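Local structure of hypothetical glycoside hydrolase (Parabacteroides distasonis, 3TAW) at residues Gly22-Ile27 and Val345-Ser350; Ala54-Asp59 and Lys151-Trp156; Lys61-Tyr66 and Tyr85-Asp90; Asp120-Met125 and Phe323-Val328. The protein is of unknown function but is a putative glycoside hydrolase with the five-bladed beta-propeller fold expected of its clan. All coordinates share one frame; numbering follows the deposited sequence.

Overall arrangement
The four interactions sample how a beta-propeller is held together: within a blade, between blades and at its closing edge. Along the chain, residues 22-27 come first, then 54-59, 61-66 and 85-90, followed by 120-125 and 151-156, while 323-328 and 345-350 lie near the C-terminus. Interaction 3 and residues 54-59 of interaction 2 share the sheet of strands 49-58, 61-69 and 81-88, and the centres of the two interactions are about 9 Å apart. Interaction 4, near the middle of the molecule, packs against both, with centres about 12 Å away. Interaction 1 lies about 12 Å from interaction 3, centre to centre; it brings the N-terminal region onto the last blade, joining the two chain ends.

Interaction 1 of 4, residues Gly22-Ile27 and Val345-Ser350; sequences GVNPVI and VAVAVS
A classic beta bulge, in which Val26 and Ile27 both face Val345, fixes the N-terminal region to the outer edge of strand 344-350 in the last propeller blade. Val345 O is gripped by Val26 N at 2.8 Å and more weakly by Ile27 N, and Val345 N returns a nearly straight bond to Ile27 O (3.1 Å). Farther along the strand, the Asn24 side chain stands in for a backbone. With CG anti to its own carbonyl carbon (chi1 -74°), the amide lies alongside Ala346 and Val347: OD1 accepts from Val347 N at 2.9 Å, the donor lying above the carbonyl plane, and ND2 gives a hydrogen to Val347 O, which sits in the amide plane. Two bonds thus fix the rotation of the amide, while its CG rests 3.4 Å from Ala346 CB. A cis peptide bond precedes Pro25, between the Asn24 grip and the bulge. The fastening of the N-terminal region to this blade is continued by backbone bonding between Val349 and Glu18. Beneath the polar contacts, Val26 and Val347 cross at about a right angle, their CG1 methyls 3.9 Å apart.

Interaction 2 of 4, residues Ala54-Asp59 and Lys151-Trp156; sequences AATIYD and KDLKHW. With EDO (1,2-ethanediol), chain I.
Tyr58 lays its ring against the backbone of Lys151 and Asp152, a turn that belongs to the neighbouring propeller blade. With CG anti to the backbone N (chi1 174°), the side chain runs out from strand 49-58 until CE1 is 3.6 Å from Lys151 O and OH is 3.5 Å from Asp152 CB. The ring lies between Asp59 CB on one face and the carbonyl carbon of Asp152 on the other, both displaced toward the rim. Leu153 slides past Tyr58 in the reverse direction, and its CD1 methyl comes 3.7 Å from Tyr58 CB. The same methyl meets Thr56 CG2 tip to tip, so one leucine methyl touches both residues of the strand. Thr56 turns its other branch elsewhere: OG1 is hydrogen-bonded to O1 of a 1,2-ethanediol at 3.0 Å.

The turn that presents Leu153 is shaped by the Asp152 carboxylate. OD1 accepts from Lys154 N, which comes from above the carboxylate plane, and from His155 N, which meets the syn lone pair of OD1; these bonds make an Asx turn and an Asx motif. OD2 offers its own syn lone pair to His155 ND1 at 2.7 Å, nearly in the plane of the imidazole. Tyr131 of strand 131-138 packs on both Thr56 and Leu153 and adds a hydrogen bond from its OH to Ile57 O. The chemistry thus divides: polar bonding stiffens the turn from within, whereas residues 54-59 and 151-156 touch through van der Waals contact.

Interaction 3 of 4, residues Lys61-Tyr66 and Tyr85-Asp90; sequences KIVVMY and YATSTD. With EDO (1,2-ethanediol), chain M.
Four backbone bonds tie residues 61-66 to 85-90 as neighbouring antiparallel strands of one blade. Ile62 and Ser88 form a hydrogen-bonded pair, as do Val64 and Ala86, where Val64 N reaches Ala86 O at 2.8 Å. Between them lies the non-hydrogen-bonded pair Val63 and Thr87, flanked by CA-H...O contacts, Thr87 CA to Ile62 O (3.2 Å) and Val63 CA to Ala86 O.

On the Val63 side of the sheet, Tyr85 folds its ring back across the neighbouring strand, its CG anti to the backbone N (chi1 -176°). Val63 CG1 sits over one face, 4.0 Å from the Tyr85 ring centroid, in a CH-pi contact. The Tyr66 ring meets the Ala86 methyl at its edge, through CE1. A water links the ends of the pair, donating to Tyr66 OH at 2.6 Å and accepting from Tyr85 N at 2.8 Å.

Farther out, Glu46 and Arg96 also bind the Tyr66 hydroxyl, and Lys154 makes a cation-pi contact with Tyr85. At the outer end, the extended Lys61 chain runs beside Thr89; Lys61 NZ donates to O1 of a 1,2-ethanediol at 3.1 Å, and Thr87 OG1 bonds to that same oxygen at 2.8 Å. The chemistry implies apolar packing where Val63 meets Tyr85 and polar bonding at Lys61 and Tyr66, with the water, Glu46 and Arg96 fixing the position of Tyr66 OH.

Interaction 4 of 4, residues Asp120-Met125 and Phe323-Val328; sequences DPRIAM and FVEGLV. With EDO (1,2-ethanediol), chain I.
Extended torsions carry Glu325 toward strand 121-125, its CG anti to the backbone N (chi1 -171°), while Arg122 bends at chi2 (86°) and swings its guanidinium back across the glutamate. The two side chains cross at about a right angle with their flat ends stacked: guanidinium and carboxylate planes are 15° apart, and Glu325 CG lies 3.7 Å above the guanidinium plane of Arg122, over its centre. The salt bridge, Arg122 NH1 to Glu325 OE2 at 3.5 Å, is therefore one of charge alone, since the oxygen lies well out of that plane; the position of OE2 is itself less certain.

The N-H groups of Arg122 are used elsewhere. NH1 makes a weak bond to Asp120 O, NE and NH2 donate to Gly248 O and Cys247 O, and NH2 also comes 3.7 Å from Phe323 CE2, the ring standing nearly perpendicular to the guanidinium. Asp120 OD1 is held by Arg67 and Asn52.

A water joins the two strands where they diverge, accepting from Ile123 N at 3.1 Å and donating to Glu325 O at 2.9 Å. Beyond it, 1,2-ethanediol O2 donates to Leu327 O at 2.7 Å. Glu325 and Gly326 form a classic beta bulge facing Tyr337. Buried charges gathered near the middle, where the inner strands of different blades converge, are in keeping with the central region of a five-bladed beta-propeller.

Interaction 1 of 4, residues Gly22-Ile27 and Val345-Ser350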
# COMPACT_ATOMS: atom_id res chain seq x y z
N GLY A 22 21.82 9.72 3.82
CA GLY A 22 22.32 9.72 2.45
C GLY A 22 21.94 8.58 1.52
O GLY A 22 22.39 8.58 0.39
N VAL A 23 21.08 7.65 1.96
CA VAL A 23 20.77 6.45 1.16
C VAL A 23 19.59 6.61 0.19
O VAL A 23 19.51 5.89 -0.82
CB VAL A 23 20.50 5.20 2.03
CG1 VAL A 23 21.61 4.99 3.04
CG2 VAL A 23 19.13 5.24 2.72
N ASN A 24 18.66 7.50 0.52
CA ASN A 24 17.45 7.60 -0.28
C ASN A 24 17.62 8.49 -1.49
O ASN A 24 18.44 9.43 -1.46
CB ASN A 24 16.28 8.12 0.55
CG ASN A 24 15.73 7.07 1.50
OD1 ASN A 24 15.70 5.90 1.19
ND2 ASN A 24 15.24 7.52 2.65
N PRO A 25 16.87 8.21 -2.56
CA PRO A 25 15.97 7.08 -2.73
C PRO A 25 16.69 5.77 -3.03
O PRO A 25 17.77 5.78 -3.63
CB PRO A 25 15.13 7.47 -3.96
CG PRO A 25 15.96 8.45 -4.71
CD PRO A 25 16.97 9.03 -3.78
N VAL A 26 16.07 4.66 -2.64
CA VAL A 26 16.65 3.34 -2.79
C VAL A 26 16.26 2.64 -4.11
O VAL A 26 16.92 1.69 -4.51
CB VAL A 26 16.36 2.44 -1.57
CG1 VAL A 26 17.01 3.04 -0.32
CG2 VAL A 26 14.86 2.23 -1.39
N ILE A 27 15.18 3.11 -4.76
CA ILE A 27 14.81 2.65 -6.12
C ILE A 27 14.49 3.85 -6.98
O ILE A 27 13.63 4.66 -6.63
CB ILE A 27 13.59 1.69 -6.17
CG1 ILE A 27 13.75 0.54 -5.17
CG2 ILE A 27 13.32 1.20 -7.65
CD1 ILE A 27 14.60 -0.61 -5.62
N VAL A 345 11.23 5.34 -4.71
CA VAL A 345 11.04 4.60 -3.47
C VAL A 345 12.12 4.99 -2.45
O VAL A 345 13.31 5.04 -2.78
CB VAL A 345 11.07 3.09 -3.69
CG1 VAL A 345 10.94 2.35 -2.33
CG2 VAL A 345 9.95 2.68 -4.67
N ALA A 346 11.69 5.23 -1.22
CA ALA A 346 12.59 5.49 -0.09
C ALA A 346 12.28 4.56 1.09
O ALA A 346 11.23 3.90 1.12
CB ALA A 346 12.51 6.98 0.35
N VAL A 347 13.26 4.48 2.01
CA VAL A 347 13.17 3.68 3.22
C VAL A 347 13.38 4.55 4.48
O VAL A 347 14.18 5.49 4.48
CB VAL A 347 14.17 2.48 3.21
CG1 VAL A 347 15.64 2.95 3.30
CG2 VAL A 347 13.82 1.47 4.30
N ALA A 348 12.65 4.23 5.54
CA ALA A 348 12.94 4.75 6.87
C ALA A 348 12.95 3.54 7.83
O ALA A 348 12.27 2.53 7.59
CB ALA A 348 11.90 5.81 7.31
N VAL A 349 13.74 3.64 8.89
CA VAL A 349 14.03 2.50 9.76
C VAL A 349 13.73 2.90 11.19
O VAL A 349 13.99 4.04 11.58
CB VAL A 349 15.48 2.01 9.59
CG1 VAL A 349 15.76 0.73 10.40
CG2 VAL A 349 15.76 1.74 8.11
N SER A 350 13.10 2.00 11.94
CA SER A 350 12.84 2.21 13.37
C SER A 350 13.25 1.01 14.21
O SER A 350 13.14 -0.14 13.77
CB SER A 350 11.36 2.47 13.60
OG SER A 350 11.10 2.62 15.00

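Interaction 2 of 4, residues Ala54-Asp59 and Lys151-Trp156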
# COMPACT_ATOMS: atom_id res chain seq x y z
N ALA A 54 5.17 -2.34 -2.39
CA ALA A 54 4.89 -3.36 -1.39
C ALA A 54 6.21 -3.91 -0.88
O ALA A 54 7.23 -3.78 -1.56
CB ALA A 54 4.09 -4.47 -1.98
N ALA A 55 6.20 -4.49 0.32
CA ALA A 55 7.37 -5.16 0.85
C ALA A 55 6.98 -6.37 1.65
O ALA A 55 5.91 -6.42 2.28
CB ALA A 55 8.21 -4.22 1.74
N THR A 56 7.84 -7.37 1.60
CA THR A 56 7.64 -8.57 2.38
C THR A 56 9.00 -9.23 2.62
O THR A 56 10.05 -8.69 2.25
CB THR A 56 6.58 -9.51 1.75
OG1 THR A 56 6.17 -10.49 2.72
CG2 THR A 56 7.08 -10.20 0.44
N ILE A 57 8.99 -10.39 3.25
CA ILE A 57 10.21 -11.18 3.50
C ILE A 57 9.99 -12.52 2.85
O ILE A 57 8.96 -13.14 3.04
CB ILE A 57 10.50 -11.36 5.03
CG1 ILE A 57 10.79 -9.99 5.65
CG2 ILE A 57 11.71 -12.33 5.27
CD1 ILE A 57 10.90 -10.00 7.14
N TYR A 58 10.98 -12.95 2.07
CA TYR A 58 10.94 -14.23 1.38
C TYR A 58 12.38 -14.75 1.26
O TYR A 58 13.28 -13.99 0.88
CB TYR A 58 10.34 -14.06 -0.01
CG TYR A 58 10.39 -15.32 -0.84
CD1 TYR A 58 9.72 -16.46 -0.44
CD2 TYR A 58 11.11 -15.37 -2.03
CE1 TYR A 58 9.75 -17.61 -1.18
CE2 TYR A 58 11.15 -16.53 -2.78
CZ TYR A 58 10.47 -17.63 -2.36
OH TYR A 58 10.55 -18.80 -3.08
N ASP A 59 12.57 -16.03 1.55
CA ASP A 59 13.86 -16.70 1.39
C ASP A 59 15.00 -15.92 2.03
O ASP A 59 16.05 -15.72 1.42
CB ASP A 59 14.15 -16.98 -0.10
CG ASP A 59 15.14 -18.12 -0.30
OD1 ASP A 59 15.53 -18.78 0.67
OD2 ASP A 59 15.52 -18.38 -1.46
N LYS A 151 3.30 -18.53 -3.85
CA LYS A 151 4.19 -19.06 -2.81
C LYS A 151 5.60 -18.48 -2.92
O LYS A 151 6.38 -18.58 -1.97
CB LYS A 151 4.25 -20.58 -2.90
CG LYS A 151 2.94 -21.26 -2.67
CD LYS A 151 2.53 -21.08 -1.23
CE LYS A 151 1.47 -22.06 -0.80
NZ LYS A 151 1.43 -22.10 0.70
N ASP A 152 5.92 -17.91 -4.09
CA ASP A 152 7.29 -17.50 -4.40
C ASP A 152 7.40 -16.09 -4.97
O ASP A 152 8.47 -15.72 -5.46
CB ASP A 152 7.91 -18.48 -5.38
CG ASP A 152 7.28 -18.43 -6.77
OD1 ASP A 152 6.27 -17.73 -6.98
OD2 ASP A 152 7.81 -19.12 -7.65
N LEU A 153 6.30 -15.34 -4.96
CA LEU A 153 6.25 -13.96 -5.42
C LEU A 153 6.48 -13.79 -6.93
O LEU A 153 6.64 -12.66 -7.42
CB LEU A 153 7.22 -13.07 -4.61
CG LEU A 153 6.96 -12.98 -3.10
CD1 LEU A 153 8.12 -12.26 -2.41
CD2 LEU A 153 5.63 -12.30 -2.81
N LYS A 154 6.46 -14.90 -7.66
CA LYS A 154 6.68 -14.90 -9.12
C LYS A 154 5.66 -15.70 -9.91
O LYS A 154 5.32 -15.29 -11.02
CB LYS A 154 8.09 -15.35 -9.45
CG LYS A 154 9.08 -14.30 -8.96
CD LYS A 154 10.47 -14.53 -9.37
CE LYS A 154 11.27 -13.27 -9.11
NZ LYS A 154 12.71 -13.52 -9.37
N HIS A 155 5.19 -16.82 -9.37
CA HIS A 155 4.17 -17.62 -10.03
C HIS A 155 2.85 -17.28 -9.38
O HIS A 155 2.49 -17.84 -8.34
CB HIS A 155 4.52 -19.12 -9.96
CG HIS A 155 5.73 -19.47 -10.76
ND1 HIS A 155 7.01 -19.44 -10.25
CD2 HIS A 155 5.86 -19.79 -12.08
CE1 HIS A 155 7.87 -19.76 -11.20
NE2 HIS A 155 7.20 -19.98 -12.32
N TRP A 156 2.18 -16.29 -9.96
CA TRP A 156 0.98 -15.71 -9.37
C TRP A 156 -0.29 -16.27 -10.00
O TRP A 156 -0.34 -16.52 -11.20
CB TRP A 156 0.95 -14.18 -9.53
CG TRP A 156 2.01 -13.45 -8.83
CD1 TRP A 156 3.21 -13.03 -9.33
CD2 TRP A 156 1.96 -13.01 -7.48
NE1 TRP A 156 3.91 -12.36 -8.37
CE2 TRP A 156 3.16 -12.32 -7.22
CE3 TRP A 156 1.01 -13.14 -6.46
CZ2 TRP A 156 3.44 -11.75 -5.97
CZ3 TRP A 156 1.29 -12.57 -5.22
CH2 TRP A 156 2.51 -11.89 -4.98
C1 EDO I . 4.65 -7.88 4.96
O1 EDO I . 4.76 -9.32 5.04
C2 EDO I . 3.71 -7.32 6.04
O2 EDO I . 3.65 -5.88 6.06

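Interaction 3 of 4, residues Lys61-Tyr66 and Tyr85-Asp90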
# COMPACT_ATOMS: atom_id res chain seq x y z
N LYS A 61 15.38 -12.78 2.76
CA LYS A 61 15.62 -11.42 2.33
C LYS A 61 14.38 -10.54 2.36
O LYS A 61 13.24 -11.02 2.28
CB LYS A 61 16.15 -11.39 0.90
CG LYS A 61 17.50 -12.13 0.76
CD LYS A 61 18.08 -12.01 -0.62
CE LYS A 61 19.36 -12.84 -0.77
NZ LYS A 61 20.01 -12.57 -2.11
N ILE A 62 14.62 -9.23 2.41
CA ILE A 62 13.56 -8.27 2.17
C ILE A 62 13.29 -8.25 0.67
O ILE A 62 14.23 -8.24 -0.11
CB ILE A 62 13.96 -6.85 2.63
CG1 ILE A 62 14.06 -6.82 4.15
CG2 ILE A 62 12.93 -5.81 2.15
CD1 ILE A 62 14.61 -5.51 4.71
N VAL A 63 12.01 -8.30 0.30
CA VAL A 63 11.60 -8.14 -1.11
C VAL A 63 10.75 -6.89 -1.19
O VAL A 63 9.78 -6.74 -0.45
CB VAL A 63 10.85 -9.37 -1.65
CG1 VAL A 63 10.29 -9.11 -3.07
CG2 VAL A 63 11.77 -10.63 -1.61
N VAL A 64 11.12 -5.98 -2.08
CA VAL A 64 10.29 -4.84 -2.38
C VAL A 64 9.76 -5.05 -3.78
O VAL A 64 10.55 -5.25 -4.73
CB VAL A 64 11.06 -3.53 -2.28
CG1 VAL A 64 10.28 -2.37 -2.97
CG2 VAL A 64 11.33 -3.22 -0.79
N MSE A 65 8.44 -4.96 -3.92
CA MSE A 65 7.80 -4.99 -5.23
C MSE A 65 7.29 -3.58 -5.51
O MSE A 65 6.26 -3.15 -5.00
CB MSE A 65 6.70 -6.07 -5.29
CG MSE A 65 7.30 -7.46 -5.19
SE MSE A 65 6.01 -8.88 -5.51
CE MSE A 65 5.43 -8.57 -7.31
N TYR A 66 8.05 -2.85 -6.30
CA TYR A 66 7.77 -1.43 -6.53
C TYR A 66 6.85 -1.22 -7.72
O TYR A 66 6.86 -1.98 -8.70
CB TYR A 66 9.07 -0.65 -6.67
CG TYR A 66 10.04 -1.16 -7.72
CD1 TYR A 66 10.98 -2.14 -7.41
CD2 TYR A 66 10.04 -0.65 -9.01
CE1 TYR A 66 11.91 -2.61 -8.36
CE2 TYR A 66 10.93 -1.10 -9.96
CZ TYR A 66 11.88 -2.10 -9.63
OH TYR A 66 12.79 -2.54 -10.55
N TYR A 85 10.68 -6.39 -8.91
CA TYR A 85 11.05 -7.35 -7.87
C TYR A 85 12.49 -7.04 -7.46
O TYR A 85 13.42 -7.17 -8.27
CB TYR A 85 10.93 -8.78 -8.40
CG TYR A 85 11.20 -9.85 -7.38
CD1 TYR A 85 12.50 -10.29 -7.13
CD2 TYR A 85 10.17 -10.46 -6.68
CE1 TYR A 85 12.75 -11.31 -6.20
CE2 TYR A 85 10.41 -11.46 -5.74
CZ TYR A 85 11.70 -11.88 -5.50
OH TYR A 85 11.96 -12.88 -4.57
N ALA A 86 12.68 -6.61 -6.22
CA ALA A 86 13.99 -6.20 -5.74
C ALA A 86 14.25 -6.84 -4.39
O ALA A 86 13.35 -6.84 -3.53
CB ALA A 86 14.05 -4.69 -5.62
N THR A 87 15.45 -7.37 -4.18
CA THR A 87 15.79 -8.02 -2.92
C THR A 87 16.92 -7.29 -2.18
O THR A 87 17.77 -6.64 -2.79
CB THR A 87 16.24 -9.47 -3.10
OG1 THR A 87 17.51 -9.50 -3.75
CG2 THR A 87 15.23 -10.28 -3.91
N SER A 88 16.93 -7.45 -0.85
CA SER A 88 17.97 -6.80 -0.05
C SER A 88 18.23 -7.59 1.22
O SER A 88 17.32 -8.23 1.75
CB SER A 88 17.52 -5.38 0.35
OG SER A 88 18.52 -4.75 1.13
N THR A 89 19.47 -7.53 1.70
CA THR A 89 19.82 -8.14 2.99
C THR A 89 20.08 -7.09 4.06
O THR A 89 20.32 -7.46 5.21
CB THR A 89 21.02 -9.08 2.89
OG1 THR A 89 22.16 -8.37 2.39
CG2 THR A 89 20.69 -10.25 1.99
N ASP A 90 20.07 -5.81 3.69
CA ASP A 90 20.28 -4.72 4.65
C ASP A 90 19.13 -3.71 4.67
O ASP A 90 19.15 -2.76 5.46
CB ASP A 90 21.65 -4.04 4.46
CG ASP A 90 21.79 -3.28 3.14
OD1 ASP A 90 20.82 -3.13 2.34
OD2 ASP A 90 22.93 -2.79 2.90
C1 EDO M . 20.80 -8.51 -2.29
O1 EDO M . 19.78 -9.48 -2.18
C2 EDO M . 22.02 -9.21 -2.87
O2 EDO M . 22.41 -10.29 -2.01
O HOH W 1 12.67 -5.16 -10.53

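Interaction 4 of 4, residues Asp120-Met125 and Phe323-Val328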
# COMPACT_ATOMS: atom_id res chain seq x y z
N ASP A 120 -0.01 0.05 -7.07
CA ASP A 120 -0.18 0.24 -5.63
C ASP A 120 -0.40 -1.05 -4.86
O ASP A 120 -1.44 -1.24 -4.20
CB ASP A 120 -1.30 1.24 -5.39
CG ASP A 120 -0.97 2.64 -5.89
OD1 ASP A 120 0.15 2.86 -6.41
OD2 ASP A 120 -1.82 3.54 -5.69
N PRO A 121 0.59 -1.94 -4.93
CA PRO A 121 0.53 -3.25 -4.26
C PRO A 121 0.70 -3.15 -2.74
O PRO A 121 1.40 -2.27 -2.24
CB PRO A 121 1.73 -3.96 -4.83
CG PRO A 121 2.72 -2.88 -5.10
CD PRO A 121 1.89 -1.73 -5.61
N ARG A 122 0.02 -4.03 -2.02
CA ARG A 122 0.38 -4.38 -0.65
C ARG A 122 0.46 -5.89 -0.58
O ARG A 122 -0.37 -6.60 -1.18
CB ARG A 122 -0.66 -3.92 0.40
CG ARG A 122 -0.61 -2.48 0.78
CD ARG A 122 -1.40 -1.66 -0.16
NE ARG A 122 -1.60 -0.25 0.25
CZ ARG A 122 -1.82 0.73 -0.61
NH1 ARG A 122 -1.89 0.46 -1.90
NH2 ARG A 122 -1.96 1.98 -0.20
N ILE A 123 1.42 -6.37 0.19
CA ILE A 123 1.64 -7.80 0.37
C ILE A 123 1.62 -8.16 1.84
O ILE A 123 2.22 -7.47 2.65
CB ILE A 123 2.98 -8.26 -0.22
CG1 ILE A 123 2.99 -8.01 -1.73
CG2 ILE A 123 3.26 -9.76 0.10
CD1 ILE A 123 4.35 -8.16 -2.37
N ALA A 124 0.97 -9.27 2.16
CA ALA A 124 1.12 -9.92 3.46
C ALA A 124 1.14 -11.42 3.23
O ALA A 124 0.75 -11.92 2.17
CB ALA A 124 -0.01 -9.54 4.44
N MSE A 125 1.61 -12.15 4.24
CA MSE A 125 1.81 -13.60 4.10
C MSE A 125 1.02 -14.38 5.13
O MSE A 125 1.00 -14.01 6.29
CB MSE A 125 3.29 -13.94 4.26
CG MSE A 125 3.62 -15.34 3.85
SE MSE A 125 5.43 -15.84 4.43
CE MSE A 125 5.08 -16.00 6.36
N PHE A 323 4.45 8.26 0.71
CA PHE A 323 3.28 7.40 0.60
C PHE A 323 3.63 6.01 1.13
O PHE A 323 4.25 5.18 0.45
CB PHE A 323 2.80 7.33 -0.86
CG PHE A 323 1.41 6.79 -1.00
CD1 PHE A 323 0.30 7.61 -0.80
CD2 PHE A 323 1.21 5.45 -1.28
CE1 PHE A 323 -0.99 7.10 -0.92
CE2 PHE A 323 -0.07 4.92 -1.40
CZ PHE A 323 -1.16 5.74 -1.23
N VAL A 324 3.26 5.78 2.39
CA VAL A 324 3.67 4.58 3.11
C VAL A 324 2.89 3.39 2.63
O VAL A 324 1.68 3.45 2.50
CB VAL A 324 3.59 4.77 4.64
CG1 VAL A 324 4.62 5.84 5.07
CG2 VAL A 324 2.17 5.09 5.09
N GLU A 325 3.59 2.29 2.34
CA GLU A 325 2.92 1.16 1.67
C GLU A 325 3.52 -0.22 1.89
O GLU A 325 2.83 -1.22 1.67
CB GLU A 325 2.85 1.49 0.16
CG GLU A 325 1.99 0.52 -0.67
CD GLU A 325 1.69 1.06 -2.08
OE1 GLU A 325 1.74 2.29 -2.28
OE2 GLU A 325 1.41 0.24 -3.01
N GLY A 326 4.80 -0.29 2.26
CA GLY A 326 5.50 -1.54 2.57
C GLY A 326 6.13 -1.45 3.96
O GLY A 326 6.68 -0.42 4.33
N LEU A 327 6.04 -2.52 4.74
CA LEU A 327 6.53 -2.52 6.11
C LEU A 327 6.93 -3.93 6.51
O LEU A 327 6.11 -4.84 6.40
CB LEU A 327 5.47 -1.97 7.06
CG LEU A 327 5.84 -1.92 8.54
CD1 LEU A 327 7.11 -1.04 8.79
CD2 LEU A 327 4.63 -1.41 9.37
N VAL A 328 8.19 -4.10 6.91
CA VAL A 328 8.69 -5.40 7.34
C VAL A 328 9.50 -5.27 8.64
O VAL A 328 10.11 -4.23 8.91
CB VAL A 328 9.57 -6.10 6.27
CG1 VAL A 328 8.75 -6.44 5.02
CG2 VAL A 328 10.81 -5.24 5.90
C1 EDO I . 4.65 -7.88 4.96
O1 EDO I . 4.76 -9.32 5.04
C2 EDO I . 3.71 -7.32 6.04
O2 EDO I . 3.65 -5.88 6.06
O HOH W 2 3.05 -4.06 1.35